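Local coordinates for uncharacterized protein (Chondromyces crocatus, PDB 6I86), which is of unknown function but is encoded in the crocagin gene cluster and so probably takes part in making this ribosomally derived peptide, at residues 3-15 against 103-115. Residues are numbered along the deposited sequence; the frame is centred on the assembly and turned at random.
Sequences MAEEVAEIILPAS and PTLNRHVLTVPPG
Leu-110 overlaps the alternate residues Glu-6 and Ala-8 of strand 4-14: its CD2 packs 3.6 Å from Ala-8 CB and 4.0 Å from the CB of Glu-6, while CD1 lies against the backbone of Glu-6. The methyl of Ala-8 also comes close to the strand opposite, with CB 3.3 Å from Val-109 O, where the two strands come nearest by CA (Ala-8 and Val-109). Beyond its CB, Glu-6 runs out extended, carrying its carboxyl group to Thr-111 and Val-112, with OE2 2.8 Å from Thr-111 O and 3.5 Å from Val-112 CG1. Ile-10 is buried and forks over strand 107-111. Its CG1 branch sits between backbone N and carbonyl carbon (chi1 61°), bringing CD1 to Val-109 CG2, the two side chains crossing at about a right angle, whereas CG2 meets Arg-107 CG. Bends at chi2 and chi3 turn Arg-107 back so that NH1 reaches Ile-11 O at 3.2 Å. That oxygen lies in the guanidinium plane, but the donor stands above the carbonyl plane, 54° out of it, and the N-H...O angle is 159°. A water that accepts an N-H from Arg-107 NH2 donates to the same oxygen, adding a second, bridged link. A leucine in place of Arg-107 would probably leave Ile-11 O without its direct donor and the bridging water without the N-H it accepts. Farther along, Leu-12 CD2 touches Leu-105 CD2 at 3.7 Å. Ile-10 also touches Phe-20, and Leu-12 Ile-18, of strand 17-22. With no backbone pairing between them, strands 4-14 and 107-111 run nearly antiparallel as edge strands of two different sheets, their inward side chains packing together between the two sheets along one margin of a beta-sandwich-like core.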
# COMPACT_ATOMS: atom_id res chain seq x y z
N MET A 3 10.82 -12.21 11.43
CA MET A 3 9.97 -13.28 10.93
C MET A 3 8.75 -12.72 10.23
O MET A 3 8.06 -11.85 10.76
CB MET A 3 9.55 -14.19 12.08
CG MET A 3 10.67 -14.53 13.03
SD MET A 3 11.66 -15.88 12.40
CE MET A 3 10.56 -17.26 12.71
N ALA A 4 8.48 -13.24 9.03
CA ALA A 4 7.19 -13.01 8.40
C ALA A 4 6.10 -13.58 9.29
O ALA A 4 6.15 -14.74 9.69
CB ALA A 4 7.16 -13.66 7.02
N GLU A 5 5.12 -12.75 9.61
CA GLU A 5 3.99 -13.16 10.43
C GLU A 5 2.69 -13.26 9.64
O GLU A 5 1.94 -14.23 9.82
CB GLU A 5 3.81 -12.19 11.61
CG GLU A 5 5.04 -12.13 12.51
CD GLU A 5 5.05 -10.92 13.42
OE1 GLU A 5 4.67 -9.82 12.96
OE2 GLU A 5 5.43 -11.06 14.60
N GLU A 6 2.42 -12.30 8.76
CA GLU A 6 1.29 -12.36 7.85
C GLU A 6 1.72 -11.80 6.50
O GLU A 6 2.49 -10.83 6.44
CB GLU A 6 0.07 -11.60 8.37
CG GLU A 6 -0.43 -12.11 9.72
CD GLU A 6 -1.57 -11.28 10.27
OE1 GLU A 6 -2.05 -11.61 11.38
OE2 GLU A 6 -1.99 -10.32 9.60
N VAL A 7 1.25 -12.43 5.42
CA VAL A 7 1.64 -12.03 4.07
C VAL A 7 0.41 -12.11 3.17
O VAL A 7 -0.33 -13.10 3.21
CB VAL A 7 2.77 -12.90 3.49
CG1 VAL A 7 3.21 -12.38 2.13
CG2 VAL A 7 3.97 -12.96 4.45
N ALA A 8 0.21 -11.08 2.35
CA ALA A 8 -0.82 -11.10 1.32
C ALA A 8 -0.39 -10.21 0.16
O ALA A 8 0.42 -9.28 0.33
CB ALA A 8 -2.18 -10.66 1.86
N GLU A 9 -0.93 -10.50 -1.01
CA GLU A 9 -0.67 -9.71 -2.21
C GLU A 9 -1.98 -9.23 -2.81
O GLU A 9 -2.99 -9.95 -2.79
CB GLU A 9 0.10 -10.52 -3.27
CG GLU A 9 1.49 -10.95 -2.86
CD GLU A 9 2.15 -11.83 -3.90
OE1 GLU A 9 1.59 -11.94 -5.02
OE2 GLU A 9 3.21 -12.42 -3.61
N ILE A 10 -1.96 -8.01 -3.34
CA ILE A 10 -3.08 -7.47 -4.10
C ILE A 10 -2.58 -7.03 -5.46
O ILE A 10 -1.42 -6.63 -5.63
CB ILE A 10 -3.77 -6.28 -3.38
CG1 ILE A 10 -2.79 -5.12 -3.18
CG2 ILE A 10 -4.36 -6.73 -2.04
CD1 ILE A 10 -3.44 -3.88 -2.60
N ILE A 11 -3.46 -7.12 -6.45
CA ILE A 11 -3.21 -6.62 -7.80
C ILE A 11 -4.33 -5.66 -8.13
O ILE A 11 -5.51 -6.04 -8.13
CB ILE A 11 -3.14 -7.76 -8.83
CG1 ILE A 11 -2.08 -8.79 -8.43
CG2 ILE A 11 -2.85 -7.20 -10.21
CD1 ILE A 11 -2.01 -9.97 -9.37
N LEU A 12 -3.98 -4.40 -8.40
CA LEU A 12 -4.99 -3.40 -8.68
C LEU A 12 -4.47 -2.43 -9.73
O LEU A 12 -3.26 -2.25 -9.85
CB LEU A 12 -5.40 -2.63 -7.41
CG LEU A 12 -4.46 -2.32 -6.24
CD1 LEU A 12 -3.08 -1.85 -6.68
CD2 LEU A 12 -5.11 -1.27 -5.36
N PRO A 13 -5.37 -1.80 -10.48
CA PRO A 13 -4.94 -0.72 -11.38
C PRO A 13 -4.79 0.59 -10.63
O PRO A 13 -5.42 0.83 -9.60
CB PRO A 13 -6.07 -0.65 -12.40
CG PRO A 13 -7.29 -1.03 -11.61
CD PRO A 13 -6.81 -2.05 -10.58
N ALA A 14 -3.93 1.46 -11.18
CA ALA A 14 -3.71 2.77 -10.60
C ALA A 14 -3.02 3.65 -11.63
O ALA A 14 -2.18 3.18 -12.40
CB ALA A 14 -2.88 2.70 -9.32
N SER A 15 -3.38 4.94 -11.63
CA SER A 15 -2.74 5.92 -12.50
C SER A 15 -1.80 6.86 -11.76
O SER A 15 -0.87 7.38 -12.38
CB SER A 15 -3.80 6.75 -13.24
OG SER A 15 -4.59 7.51 -12.33
N PRO A 103 -11.98 5.31 -5.33
CA PRO A 103 -12.00 5.56 -3.88
C PRO A 103 -12.82 4.55 -3.08
O PRO A 103 -12.57 4.40 -1.88
CB PRO A 103 -12.59 6.97 -3.77
CG PRO A 103 -13.22 7.25 -5.10
CD PRO A 103 -12.43 6.47 -6.11
N THR A 104 -13.78 3.88 -3.70
CA THR A 104 -14.62 2.90 -3.00
C THR A 104 -14.06 1.49 -3.09
O THR A 104 -14.79 0.54 -2.78
CB THR A 104 -16.04 2.92 -3.56
OG1 THR A 104 -16.03 2.45 -4.92
CG2 THR A 104 -16.61 4.33 -3.53
N LEU A 105 -12.80 1.33 -3.49
CA LEU A 105 -12.25 -0.01 -3.70
C LEU A 105 -12.36 -0.86 -2.44
O LEU A 105 -12.86 -1.99 -2.49
CB LEU A 105 -10.79 0.09 -4.17
CG LEU A 105 -10.30 -1.08 -5.03
CD1 LEU A 105 -11.11 -1.19 -6.31
CD2 LEU A 105 -8.82 -0.94 -5.34
N ASN A 106 -11.91 -0.33 -1.31
CA ASN A 106 -12.03 -1.00 -0.01
C ASN A 106 -11.45 -2.42 -0.08
O ASN A 106 -12.06 -3.39 0.37
CB ASN A 106 -13.48 -1.01 0.45
CG ASN A 106 -13.64 -1.52 1.87
OD1 ASN A 106 -12.78 -1.31 2.72
ND2 ASN A 106 -14.75 -2.20 2.13
N ARG A 107 -10.27 -2.52 -0.67
CA ARG A 107 -9.63 -3.81 -0.90
C ARG A 107 -8.93 -4.27 0.37
O ARG A 107 -7.96 -3.63 0.81
CB ARG A 107 -8.64 -3.71 -2.06
CG ARG A 107 -7.90 -5.00 -2.34
CD ARG A 107 -8.77 -5.98 -3.12
NE ARG A 107 -9.36 -5.37 -4.31
CZ ARG A 107 -8.75 -5.31 -5.50
NH1 ARG A 107 -7.54 -5.82 -5.65
NH2 ARG A 107 -9.36 -4.73 -6.53
N HIS A 108 -9.40 -5.36 0.96
CA HIS A 108 -8.78 -5.88 2.17
C HIS A 108 -7.38 -6.39 1.86
O HIS A 108 -7.18 -7.17 0.93
CB HIS A 108 -9.63 -7.00 2.77
CG HIS A 108 -9.06 -7.55 4.04
ND1 HIS A 108 -8.92 -8.90 4.28
CD2 HIS A 108 -8.58 -6.93 5.15
CE1 HIS A 108 -8.39 -9.09 5.47
NE2 HIS A 108 -8.17 -7.90 6.02
N VAL A 109 -6.41 -5.94 2.65
CA VAL A 109 -5.02 -6.33 2.50
C VAL A 109 -4.62 -7.34 3.57
O VAL A 109 -4.30 -8.49 3.27
CB VAL A 109 -4.09 -5.10 2.52
CG1 VAL A 109 -2.66 -5.54 2.38
CG2 VAL A 109 -4.47 -4.11 1.43
N LEU A 110 -4.63 -6.91 4.83
CA LEU A 110 -4.31 -7.76 5.96
C LEU A 110 -5.08 -7.27 7.17
O LEU A 110 -5.42 -6.08 7.27
CB LEU A 110 -2.80 -7.76 6.27
CG LEU A 110 -1.84 -8.56 5.39
CD1 LEU A 110 -0.39 -8.33 5.83
CD2 LEU A 110 -2.17 -10.04 5.44
N THR A 111 -5.38 -8.18 8.09
CA THR A 111 -5.87 -7.82 9.41
C THR A 111 -4.77 -8.13 10.42
O THR A 111 -4.39 -9.30 10.59
CB THR A 111 -7.16 -8.57 9.77
OG1 THR A 111 -8.21 -8.12 8.91
CG2 THR A 111 -7.54 -8.29 11.22
N VAL A 112 -4.26 -7.09 11.07
CA VAL A 112 -3.14 -7.22 12.00
C VAL A 112 -3.63 -6.76 13.37
O VAL A 112 -4.75 -6.22 13.46
CB VAL A 112 -1.93 -6.40 11.52
CG1 VAL A 112 -1.44 -6.92 10.18
CG2 VAL A 112 -2.31 -4.92 11.42
N PRO A 113 -2.88 -6.97 14.45
CA PRO A 113 -3.28 -6.40 15.74
C PRO A 113 -3.37 -4.88 15.66
O PRO A 113 -2.55 -4.24 15.00
CB PRO A 113 -2.15 -6.84 16.68
CG PRO A 113 -1.63 -8.08 16.07
CD PRO A 113 -1.72 -7.86 14.59
N PRO A 114 -4.37 -4.29 16.30
CA PRO A 114 -4.48 -2.82 16.29
C PRO A 114 -3.26 -2.18 16.92
O PRO A 114 -2.66 -2.72 17.86
CB PRO A 114 -5.75 -2.55 17.11
CG PRO A 114 -6.51 -3.84 17.10
CD PRO A 114 -5.48 -4.92 17.04
N GLY A 115 -2.89 -1.03 16.41
CA GLY A 115 -1.79 -0.28 16.97
C GLY A 115 -1.02 0.45 15.90
O GLY A 115 -1.50 0.63 14.78
O HOH W 1 -8.29 -5.53 -9.15